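Local coordinates for protein porin (Acinetobacter baumannii AB307-0294, PDB 5DL7) that forms a beta-barrel in the outer membrane and, as an OprD-family porin, probably lets small solutes through, putatively vanillate, at residues W49-I54 / F78-S83; G283-F288 / S301-D306; K318-R323 / K349-D354. One frame throughout, in Å; residues are numbered along the deposited sequence.

Contact 1 (W49-I54 / F78-S83). With C8E ((hydroxyethyloxy)tri(ethyloxy)octane), chain K.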
loop_
_atom_site.group_PDB
_atom_site.type_symbol
_atom_site.label_atom_id
_atom_site.label_comp_id
_atom_site.label_asym_id
_atom_site.label_seq_id
_atom_site.Cartn_x
_atom_site.Cartn_y
_atom_site.Cartn_z
ATOM N N TRP A 49 -11.824 -15.474 4.061
ATOM C CA TRP A 49 -12.207 -14.918 5.319
ATOM C C TRP A 49 -11.145 -15.442 6.324
ATOM O O TRP A 49 -10.928 -16.661 6.476
ATOM C CB TRP A 49 -13.545 -15.345 5.745
ATOM C CG TRP A 49 -14.063 -14.671 6.980
ATOM C CD1 TRP A 49 -13.626 -13.485 7.568
ATOM C CD2 TRP A 49 -15.068 -15.192 7.858
ATOM N NE1 TRP A 49 -14.332 -13.227 8.694
ATOM C CE2 TRP A 49 -15.170 -14.285 8.942
ATOM C CE3 TRP A 49 -15.832 -16.381 7.874
ATOM C CZ2 TRP A 49 -16.100 -14.454 9.982
ATOM C CZ3 TRP A 49 -16.650 -16.630 8.934
ATOM C CH2 TRP A 49 -16.785 -15.680 10.002
ATOM N N ALA A 50 -10.410 -14.486 6.917
ATOM C CA ALA A 50 -9.281 -14.839 7.756
ATOM C C ALA A 50 -9.158 -14.010 8.990
ATOM O O ALA A 50 -9.695 -12.925 9.125
ATOM C CB ALA A 50 -7.933 -14.677 6.982
ATOM N N GLN A 51 -8.477 -14.613 10.001
ATOM C CA GLN A 51 -8.186 -13.884 11.234
ATOM C C GLN A 51 -6.735 -13.904 11.558
ATOM O O GLN A 51 -6.058 -14.939 11.347
ATOM C CB GLN A 51 -8.962 -14.651 12.388
ATOM C CG GLN A 51 -8.723 -14.024 13.731
ATOM C CD GLN A 51 -10.057 -13.771 14.262
ATOM O OE1 GLN A 51 -10.915 -14.718 14.361
ATOM N NE2 GLN A 51 -10.324 -12.525 14.450
ATOM N N GLY A 52 -6.222 -12.839 12.127
ATOM C CA GLY A 52 -4.815 -12.733 12.371
ATOM C C GLY A 52 -4.453 -12.027 13.668
ATOM O O GLY A 52 -5.231 -11.283 14.224
ATOM N N LEU A 53 -3.360 -12.451 14.231
ATOM C CA LEU A 53 -2.653 -11.777 15.351
ATOM C C LEU A 53 -1.350 -11.242 14.902
ATOM O O LEU A 53 -0.569 -11.898 14.209
ATOM C CB LEU A 53 -2.318 -12.800 16.521
ATOM C CG LEU A 53 -3.504 -13.339 17.129
ATOM C CD1 LEU A 53 -3.040 -14.533 18.009
ATOM C CD2 LEU A 53 -4.314 -12.352 18.044
ATOM N N ILE A 54 -1.061 -9.993 15.297
ATOM C CA ILE A 54 0.191 -9.427 15.033
ATOM C C ILE A 54 0.763 -8.717 16.291
ATOM O O ILE A 54 0.069 -7.834 16.890
ATOM C CB ILE A 54 0.056 -8.324 13.963
ATOM C CG1 ILE A 54 -0.529 -8.901 12.678
ATOM C CG2 ILE A 54 1.396 -7.692 13.571
ATOM C CD1 ILE A 54 -1.705 -8.189 12.135
ATOM N N PHE A 78 -5.142 -17.376 10.274
ATOM C CA PHE A 78 -6.052 -18.526 10.222
ATOM C C PHE A 78 -7.113 -18.384 9.231
ATOM O O PHE A 78 -7.752 -17.317 9.190
ATOM C CB PHE A 78 -6.781 -18.670 11.589
ATOM C CG PHE A 78 -5.852 -18.750 12.751
ATOM C CD1 PHE A 78 -5.215 -17.595 13.271
ATOM C CD2 PHE A 78 -5.516 -19.959 13.225
ATOM C CE1 PHE A 78 -4.252 -17.658 14.305
ATOM C CE2 PHE A 78 -4.657 -20.034 14.341
ATOM C CZ PHE A 78 -3.999 -18.867 14.833
ATOM N N ASN A 79 -7.465 -19.479 8.550
ATOM C CA ASN A 79 -8.496 -19.457 7.574
ATOM C C ASN A 79 -9.815 -19.701 8.373
ATOM O O ASN A 79 -9.920 -20.638 9.110
ATOM C CB ASN A 79 -8.237 -20.642 6.627
ATOM C CG ASN A 79 -9.312 -20.840 5.633
ATOM O OD1 ASN A 79 -10.174 -19.989 5.358
ATOM N ND2 ASN A 79 -9.311 -22.024 5.077
ATOM N N LEU A 80 -10.861 -18.933 8.068
ATOM C CA LEU A 80 -12.172 -19.106 8.716
ATOM C C LEU A 80 -13.187 -19.715 7.777
ATOM O O LEU A 80 -14.290 -20.057 8.229
ATOM C CB LEU A 80 -12.664 -17.757 9.236
ATOM C CG LEU A 80 -11.740 -17.067 10.239
ATOM C CD1 LEU A 80 -12.210 -15.636 10.468
ATOM C CD2 LEU A 80 -11.584 -17.913 11.494
ATOM N N MET A 81 -12.850 -19.913 6.490
ATOM C CA MET A 81 -13.820 -20.601 5.606
ATOM C C MET A 81 -13.642 -22.073 5.390
ATOM O O MET A 81 -14.355 -22.634 4.568
ATOM C CB MET A 81 -13.764 -19.926 4.213
ATOM C CG MET A 81 -14.390 -18.576 4.150
ATOM S SD MET A 81 -14.417 -17.798 2.531
ATOM C CE MET A 81 -15.436 -18.812 1.529
ATOM N N GLY A 82 -12.692 -22.718 6.016
ATOM C CA GLY A 82 -12.512 -24.159 5.771
ATOM C C GLY A 82 -12.158 -24.470 4.304
ATOM O O GLY A 82 -11.582 -23.653 3.570
ATOM N N SER A 83 -12.659 -25.629 3.813
ATOM C CA SER A 83 -12.344 -26.021 2.426
ATOM C C SER A 83 -13.159 -25.258 1.419
ATOM O O SER A 83 -12.850 -25.257 0.255
ATOM C CB SER A 83 -12.667 -27.522 2.232
ATOM O OG SER A 83 -13.998 -27.762 2.659
HETATM O O12 C8E K . -18.269 -16.422 4.129
HETATM C C13 C8E K . -18.408 -15.946 5.448
HETATM C C14 C8E K . -18.117 -14.455 5.495
HETATM O O15 C8E K . -18.479 -13.885 6.758
HETATM C C16 C8E K . -18.472 -12.437 6.804
HETATM C C17 C8E K . -17.868 -12.129 8.147
HETATM O O18 C8E K . -17.841 -10.747 8.500
HETATM C C19 C8E K . -16.631 -10.418 9.206
HETATM C C20 C8E K . -16.344 -8.923 9.303
HETATM O O21 C8E K . -14.888 -8.651 9.232
HETATM O O HOH W 1 -10.858 -18.068 3.456
#
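Trp49-Gln51 and Phe78-Leu80 run antiparallel, with Ala50 facing Asn79 as a non-hydrogen-bonded pair and Gln51 facing Phe78 as a hydrogen-bonded one. Both backbone bonds of the second pair are made: Gln51 N to Phe78 O at 2.9 Å, and Phe78 N to Gln51 O. One further backbone bond follows where the chain leaves the strand, Leu80 N reaching Trp49 O over 2.8 Å with an N-H...O angle of 162°.

Trp49 and Leu80 carry the side-chain contact. Leu80 CD1 lies over the five-membered ring of Trp49, 3.6 Å from its centroid and only 12° off the ring normal, which identifies a CH-pi contact, while Leu80 CB packs near CE3. With CG anti to the backbone N (chi1 -173°), beside the carbonyl carbon, the indole starts out on the side where Leu80 lies. Its other face carries the detergent C8E of chain K, whose C17 comes within 3.4 Å of Trp49 CZ2, so the ring is sandwiched between leucine and detergent. Met81 CG adds an apolar touch on Trp49 CB. On Phe78 the ring turns its edge to the backbone, Gln51 O lying near the ring plane beside CD1.

Asn79 shapes the turn that follows. Its OD1 accepts from Met81 N at 2.9 Å, an Asx turn, although the donor stands well above the carbonyl plane. Water 1 accepts from Trp49 N and lies 2.8 Å from Asn79 OD1, to which it can donate. Asn79 ND2 bonds to Gly82 O and also to Asp104 OD1, in a residue of a calcium site.

The two segments belong to the hairpin of strands 46-58 and 66-79. Strand 22-36 flanks it, with Asn29 OD1 accepting from Trp49 NE1, and strand 105-117 pairs with 66-79, where Tyr105 meets Phe78 edge-to-face.

Contact 2 (G283-F288 / S301-D306). With C8E ((hydroxyethyloxy)tri(ethyloxy)octane), chain L.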
loop_
_atom_site.group_PDB
_atom_site.type_symbol
_atom_site.label_atom_id
_atom_site.label_comp_id
_atom_site.label_asym_id
_atom_site.label_seq_id
_atom_site.Cartn_x
_atom_site.Cartn_y
_atom_site.Cartn_z
ATOM N N GLY A 283 -8.764 14.620 -8.120
ATOM C CA GLY A 283 -7.567 13.890 -8.407
ATOM C C GLY A 283 -7.310 13.780 -9.925
ATOM O O GLY A 283 -8.246 13.798 -10.786
ATOM N N TYR A 284 -6.057 13.763 -10.352
ATOM C CA TYR A 284 -5.642 13.575 -11.714
ATOM C C TYR A 284 -4.401 12.731 -11.747
ATOM O O TYR A 284 -3.489 12.915 -10.897
ATOM C CB TYR A 284 -5.351 14.891 -12.457
ATOM C CG TYR A 284 -5.061 14.682 -13.881
ATOM C CD1 TYR A 284 -6.064 14.250 -14.740
ATOM C CD2 TYR A 284 -3.853 14.762 -14.314
ATOM C CE1 TYR A 284 -5.832 14.054 -16.123
ATOM C CE2 TYR A 284 -3.599 14.613 -15.704
ATOM C CZ TYR A 284 -4.581 14.157 -16.542
ATOM O OH TYR A 284 -4.308 13.979 -17.957
ATOM N N MET A 285 -4.345 11.799 -12.724
ATOM C CA MET A 285 -3.122 11.083 -13.001
ATOM C C MET A 285 -2.893 10.987 -14.474
ATOM O O MET A 285 -3.826 10.904 -15.234
ATOM C CB MET A 285 -3.029 9.682 -12.359
ATOM C CG MET A 285 -3.501 9.586 -10.916
ATOM S SD MET A 285 -2.935 8.154 -10.026
ATOM C CE MET A 285 -3.854 6.840 -10.853
ATOM N N GLN A 286 -1.628 10.913 -14.827
ATOM C CA GLN A 286 -1.280 10.550 -16.201
ATOM C C GLN A 286 0.052 9.870 -16.360
ATOM O O GLN A 286 1.050 10.262 -15.764
ATOM C CB GLN A 286 -1.310 11.819 -17.095
ATOM C CG GLN A 286 -1.030 11.619 -18.572
ATOM C CD GLN A 286 -1.315 12.850 -19.446
ATOM O OE1 GLN A 286 -1.908 13.808 -18.981
ATOM N NE2 GLN A 286 -1.052 12.718 -20.752
ATOM N N SER A 287 0.041 8.793 -17.160
ATOM C CA SER A 287 1.211 8.163 -17.582
ATOM C C SER A 287 1.749 8.634 -18.880
ATOM O O SER A 287 0.984 8.793 -19.855
ATOM C CB SER A 287 0.854 6.630 -17.657
ATOM O OG SER A 287 1.989 5.879 -17.933
ATOM N N PHE A 288 3.080 8.743 -18.968
ATOM C CA PHE A 288 3.749 9.130 -20.207
ATOM C C PHE A 288 4.856 8.137 -20.532
ATOM O O PHE A 288 5.502 7.663 -19.634
ATOM C CB PHE A 288 4.484 10.504 -20.098
ATOM C CG PHE A 288 3.531 11.623 -19.668
ATOM C CD1 PHE A 288 3.242 11.830 -18.362
ATOM C CD2 PHE A 288 2.922 12.444 -20.707
ATOM C CE1 PHE A 288 2.323 12.831 -18.000
ATOM C CE2 PHE A 288 2.157 13.556 -20.332
ATOM C CZ PHE A 288 1.876 13.711 -18.973
ATOM N N SER A 301 0.218 -0.089 -6.614
ATOM C CA SER A 301 0.968 1.065 -7.229
ATOM C C SER A 301 1.160 2.201 -6.276
ATOM O O SER A 301 0.288 2.491 -5.400
ATOM C CB SER A 301 0.091 1.575 -8.433
ATOM O OG SER A 301 0.739 2.736 -8.976
ATOM N N PRO A 302 2.286 2.835 -6.294
ATOM C CA PRO A 302 2.644 3.920 -5.392
ATOM C C PRO A 302 2.105 5.307 -5.672
ATOM O O PRO A 302 2.420 6.245 -4.973
ATOM C CB PRO A 302 4.174 3.902 -5.387
ATOM C CG PRO A 302 4.442 3.623 -6.813
ATOM C CD PRO A 302 3.458 2.465 -7.133
ATOM N N VAL A 303 1.231 5.393 -6.658
ATOM C CA VAL A 303 0.663 6.681 -7.090
ATOM C C VAL A 303 -0.402 7.151 -6.132
ATOM O O VAL A 303 -0.829 6.474 -5.232
ATOM C CB VAL A 303 0.107 6.479 -8.535
ATOM C CG1 VAL A 303 1.150 6.008 -9.540
ATOM C CG2 VAL A 303 -1.103 5.600 -8.538
ATOM N N VAL A 304 -0.812 8.408 -6.325
ATOM C CA VAL A 304 -1.625 9.003 -5.298
ATOM C C VAL A 304 -2.958 8.384 -5.107
ATOM O O VAL A 304 -3.512 8.392 -4.033
ATOM C CB VAL A 304 -1.707 10.553 -5.480
ATOM C CG1 VAL A 304 -2.622 10.929 -6.501
ATOM C CG2 VAL A 304 -2.419 11.189 -4.257
ATOM N N LEU A 305 -3.559 8.008 -6.192
ATOM C CA LEU A 305 -4.957 7.406 -6.144
ATOM C C LEU A 305 -4.781 5.922 -5.872
ATOM O O LEU A 305 -4.174 5.191 -6.689
ATOM C CB LEU A 305 -5.781 7.734 -7.427
ATOM C CG LEU A 305 -5.845 9.163 -7.812
ATOM C CD1 LEU A 305 -6.738 9.303 -9.030
ATOM C CD2 LEU A 305 -6.436 9.931 -6.604
ATOM N N ASP A 306 -5.160 5.427 -4.712
ATOM C CA ASP A 306 -4.925 4.014 -4.293
ATOM C C ASP A 306 -6.270 3.270 -4.208
ATOM O O ASP A 306 -6.851 2.981 -3.195
ATOM C CB ASP A 306 -4.304 3.974 -2.911
ATOM C CG ASP A 306 -5.147 4.708 -1.829
ATOM O OD1 ASP A 306 -6.035 5.770 -2.094
ATOM O OD2 ASP A 306 -4.925 4.317 -0.582
HETATM C C11 C8E L . 9.008 13.910 -20.591
HETATM O O12 C8E L . 7.903 13.009 -20.111
HETATM C C13 C8E L . 6.641 13.599 -20.303
HETATM C C14 C8E L . 6.340 13.580 -21.803
HETATM O O15 C8E L . 6.644 12.281 -22.455
HETATM C C16 C8E L . 5.997 12.325 -23.711
HETATM C C17 C8E L . 6.141 10.966 -24.343
HETATM O O18 C8E L . 7.538 10.772 -24.578
HETATM C C19 C8E L . 7.761 9.514 -25.264
HETATM C C20 C8E L . 9.191 9.063 -25.112
HETATM O O21 C8E L . 9.486 8.409 -23.825
#
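Met285 on strand 278-288 packs against Val303 and Leu305 of the loop that follows it. The nearest CA atoms of the two segments, those of Gly283 and Leu305, are 7.3 Å apart, so side chains rather than paired backbones make the contact.

The path of Met285 begins at CB, which leaves the strand toward the loop. CG, anti to the carbonyl carbon (chi1 -43°), reaches the isobutyl group of Leu305, 3.8 Å from its CD1 and nearly as close to its CG. The sulphur comes next and has the most neighbours: Met285 SD is 3.5 Å from Val303 CG2 and also lies against Val303 CB and against CB and CG of Leu305. A bend at chi3 (-69°) then places CE, the tip, beside both loop residues, 3.8 Å from Val303 CG2 and 4.0 Å from Leu305 CB. Met285 crosses Val303 at about a right angle but slides past Leu305 in the opposite direction, and the thioether thereby bridges two loop residues that flank Val304. Leu305 also extends CD2 to 4.5 Å from Gly283 CA, where the strand has no side chain of its own.

Further residues surround the buried methionine: His266 and Ser268 of strand 263-275, and Val319 of strand 318-327. Polar bonds fix the loop around it: Val304 N is hydrogen-bonded to Ser268 OG, Pro302 O to Arg247 NH1, and Asp306 forms a salt bridge with Arg346.

Bonds to strands 240-253, 263-275 and 341-353 tie the connection to several wall strands, and with the contact centre about 13 Å from the centre of the chain this is consistent with a loop folded into the barrel, as in the channel-narrowing loops of OprD-family porins.

Contact 3 (K318-R323 / K349-D354). With C8E ((hydroxyethyloxy)tri(ethyloxy)octane), chain H.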
loop_
_atom_site.group_PDB
_atom_site.type_symbol
_atom_site.label_atom_id
_atom_site.label_comp_id
_atom_site.label_asym_id
_atom_site.label_seq_id
_atom_site.Cartn_x
_atom_site.Cartn_y
_atom_site.Cartn_z
ATOM N N LYS A 318 -4.886 8.193 -18.538
ATOM C CA LYS A 318 -5.296 9.454 -17.900
ATOM C C LYS A 318 -6.372 9.143 -16.950
ATOM O O LYS A 318 -7.384 8.480 -17.308
ATOM C CB LYS A 318 -5.823 10.444 -18.951
ATOM C CG LYS A 318 -4.720 10.949 -19.861
ATOM C CD LYS A 318 -5.482 11.893 -20.830
ATOM C CE LYS A 318 -4.542 12.476 -21.814
ATOM N NZ LYS A 318 -4.404 11.411 -22.852
ATOM N N VAL A 319 -6.287 9.638 -15.714
ATOM C CA VAL A 319 -7.235 9.365 -14.693
ATOM C C VAL A 319 -7.813 10.621 -14.036
ATOM O O VAL A 319 -7.017 11.516 -13.742
ATOM C CB VAL A 319 -6.652 8.492 -13.554
ATOM C CG1 VAL A 319 -7.690 8.048 -12.515
ATOM C CG2 VAL A 319 -5.956 7.208 -14.053
ATOM N N TYR A 320 -9.111 10.618 -13.944
ATOM C CA TYR A 320 -9.894 11.753 -13.343
ATOM C C TYR A 320 -10.603 11.206 -12.162
ATOM O O TYR A 320 -11.375 10.268 -12.275
ATOM C CB TYR A 320 -10.893 12.328 -14.376
ATOM C CG TYR A 320 -10.238 12.661 -15.676
ATOM C CD1 TYR A 320 -10.079 11.621 -16.637
ATOM C CD2 TYR A 320 -9.794 13.928 -15.989
ATOM C CE1 TYR A 320 -9.527 11.918 -17.861
ATOM C CE2 TYR A 320 -9.264 14.216 -17.292
ATOM C CZ TYR A 320 -9.120 13.177 -18.136
ATOM O OH TYR A 320 -8.555 13.346 -19.423
ATOM N N SER A 321 -10.524 11.893 -10.991
ATOM C CA SER A 321 -11.271 11.393 -9.822
ATOM C C SER A 321 -11.828 12.541 -8.953
ATOM O O SER A 321 -11.412 13.693 -9.040
ATOM C CB SER A 321 -10.368 10.508 -8.913
ATOM O OG SER A 321 -9.469 11.393 -8.208
ATOM N N ILE A 322 -12.757 12.159 -8.188
ATOM C CA ILE A 322 -13.399 13.111 -7.231
ATOM C C ILE A 322 -13.672 12.315 -5.959
ATOM O O ILE A 322 -13.937 11.135 -5.989
ATOM C CB ILE A 322 -14.633 13.712 -7.792
ATOM C CG1 ILE A 322 -15.202 14.782 -6.828
ATOM C CG2 ILE A 322 -15.718 12.687 -8.159
ATOM C CD1 ILE A 322 -16.290 15.628 -7.452
ATOM N N ARG A 323 -13.557 12.953 -4.783
ATOM C CA ARG A 323 -13.650 12.311 -3.497
ATOM C C ARG A 323 -14.307 13.196 -2.536
ATOM O O ARG A 323 -14.103 14.402 -2.546
ATOM C CB ARG A 323 -12.213 12.061 -3.023
ATOM C CG ARG A 323 -12.103 11.336 -1.756
ATOM C CD ARG A 323 -10.601 11.409 -1.364
ATOM N NE ARG A 323 -10.388 10.909 0.063
ATOM C CZ ARG A 323 -9.671 9.792 0.417
ATOM N NH1 ARG A 323 -9.020 9.036 -0.492
ATOM N NH2 ARG A 323 -9.553 9.444 1.681
ATOM N N LYS A 349 -12.220 7.587 -13.130
ATOM C CA LYS A 349 -12.216 6.987 -14.397
ATOM C C LYS A 349 -10.870 7.135 -15.088
ATOM O O LYS A 349 -10.277 8.196 -15.060
ATOM C CB LYS A 349 -13.264 7.651 -15.246
ATOM C CG LYS A 349 -13.171 9.007 -15.610
ATOM C CD LYS A 349 -14.170 9.326 -16.783
ATOM C CE LYS A 349 -13.888 10.569 -17.608
ATOM N NZ LYS A 349 -14.496 11.927 -17.367
ATOM N N GLY A 350 -10.469 6.013 -15.648
ATOM C CA GLY A 350 -9.236 5.958 -16.453
ATOM C C GLY A 350 -9.510 5.710 -17.902
ATOM O O GLY A 350 -10.400 4.890 -18.253
ATOM N N GLU A 351 -8.834 6.493 -18.756
ATOM C CA GLU A 351 -8.990 6.342 -20.180
ATOM C C GLU A 351 -7.713 6.369 -20.912
ATOM O O GLU A 351 -6.682 6.683 -20.375
ATOM C CB GLU A 351 -9.813 7.605 -20.643
ATOM C CG GLU A 351 -10.983 7.870 -20.018
ATOM C CD GLU A 351 -11.669 9.165 -20.552
ATOM O OE1 GLU A 351 -11.070 10.098 -21.207
ATOM O OE2 GLU A 351 -12.821 9.255 -20.178
ATOM N N ASP A 352 -7.774 6.130 -22.235
ATOM C CA ASP A 352 -6.589 6.137 -23.104
ATOM C C ASP A 352 -5.614 5.039 -22.701
ATOM O O ASP A 352 -4.439 5.156 -23.147
ATOM C CB ASP A 352 -5.907 7.514 -23.229
ATOM C CG ASP A 352 -6.804 8.666 -23.741
ATOM O OD1 ASP A 352 -7.792 8.343 -24.486
ATOM O OD2 ASP A 352 -6.552 9.932 -23.402
ATOM N N ILE A 353 -6.067 3.974 -22.121
ATOM C CA ILE A 353 -5.206 2.796 -21.713
ATOM C C ILE A 353 -4.729 2.070 -22.953
ATOM O O ILE A 353 -5.525 1.614 -23.794
ATOM C CB ILE A 353 -5.910 1.920 -20.815
ATOM C CG1 ILE A 353 -6.309 2.608 -19.488
ATOM C CG2 ILE A 353 -5.131 0.597 -20.568
ATOM C CD1 ILE A 353 -7.326 1.784 -18.767
ATOM N N ASP A 354 -3.368 2.010 -23.015
ATOM C CA ASP A 354 -2.701 1.310 -24.112
ATOM C C ASP A 354 -2.088 0.023 -23.577
ATOM O O ASP A 354 -1.142 0.056 -22.820
ATOM C CB ASP A 354 -1.631 2.216 -24.760
ATOM C CG ASP A 354 -0.979 1.628 -26.007
ATOM O OD1 ASP A 354 -1.096 0.427 -26.279
ATOM O OD2 ASP A 354 -0.147 2.419 -26.586
HETATM C C1 C8E H . -18.504 9.651 -5.493
HETATM C C2 C8E H . -17.868 10.958 -5.288
HETATM C C3 C8E H . -18.889 11.922 -4.817
HETATM C C4 C8E H . -18.363 13.314 -4.928
HETATM C C5 C8E H . -19.051 14.385 -4.165
HETATM C C6 C8E H . -19.164 15.782 -4.746
HETATM C C7 C8E H . -19.144 16.869 -3.660
HETATM C C8 C8E H . -19.711 18.291 -3.954
HETATM O O9 C8E H . -19.586 19.020 -2.698
HETATM C C10 C8E H . -20.109 20.340 -2.487
HETATM C C11 C8E H . -20.519 20.524 -1.006
HETATM O O12 C8E H . -19.643 19.819 -0.076
HETATM C C13 C8E H . -19.877 20.029 1.330
HETATM C C14 C8E H . -19.378 21.404 1.786
HETATM O O15 C8E H . -19.647 21.593 3.169
HETATM C C16 C8E H . -20.383 22.813 3.507
#
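Lys318 and Asp352 meet in a salt bridge, NZ lying 2.7 Å from OD2. The ammonium approaches the anti side of that oxygen, 21° out of the carboxylate plane. The lysine chain runs extended as far as CE and then bends at chi4 (82°), which swings NZ to the acid; its CD is also near OD2, at 3.4 Å.

Along the same face, Lys349 and Tyr320 form an off-centre cation-pi pair: NZ is 5.0 Å from the ring centroid and 28° off the normal. Lys349 CE passes by Tyr320 CD1 at 4.1 Å. Glu351 OE1 comes equally near Tyr320 CE1, its carboxylate plane steeply inclined to the ring.

The backbone ladder sets these positions. Lys318 with Glu351 and Tyr320 with Lys349 are antiparallel hydrogen-bonded pairs, each with both N-H...O bonds, of 2.9 to 3.0 Å. Between them Val319 and Gly350 form a non-hydrogen-bonded pair with CA atoms only 4.3 Å apart, an approach accompanied by CA-H...O contacts from Gly350 CA to Lys318 O and from Val319 CA to Lys349 O. Next to the ladder, Asp352 has positive phi and with Ile353 faces Phe363 in a G1 beta bulge; consistent with this, its side chain leaves the backbone toward the Lys318 strand.

The contact joins strands 318-327 and 341-353. Strand 278-288 flanks the first, where Tyr284 meets Tyr320 edge-to-face, and strand 363-375 flanks the second, with Gly350 bonded through its backbone to Glu365.

Contacts 1, 2 and 3 follow one another along the chain, each closing before the next opens, and all involve strands of the barrel wall. Contact 1 stands apart: its centre is about 32 Å from that of contact 2 and about 35 Å from that of contact 3, and it lies across the chain's centre from contact 2. Contacts 2 and 3 have centres only about 9 Å apart and touch through the adjacent strands 278-288 and 318-327, where Met285 O and Val319 N are 2.8 Å apart in a probable hydrogen bond. Leu305 also packs on Ser321. Strand pairing in contacts 1 and 3 thus builds wall, while contact 2 packs a connecting loop, probably folded into the barrel, against it.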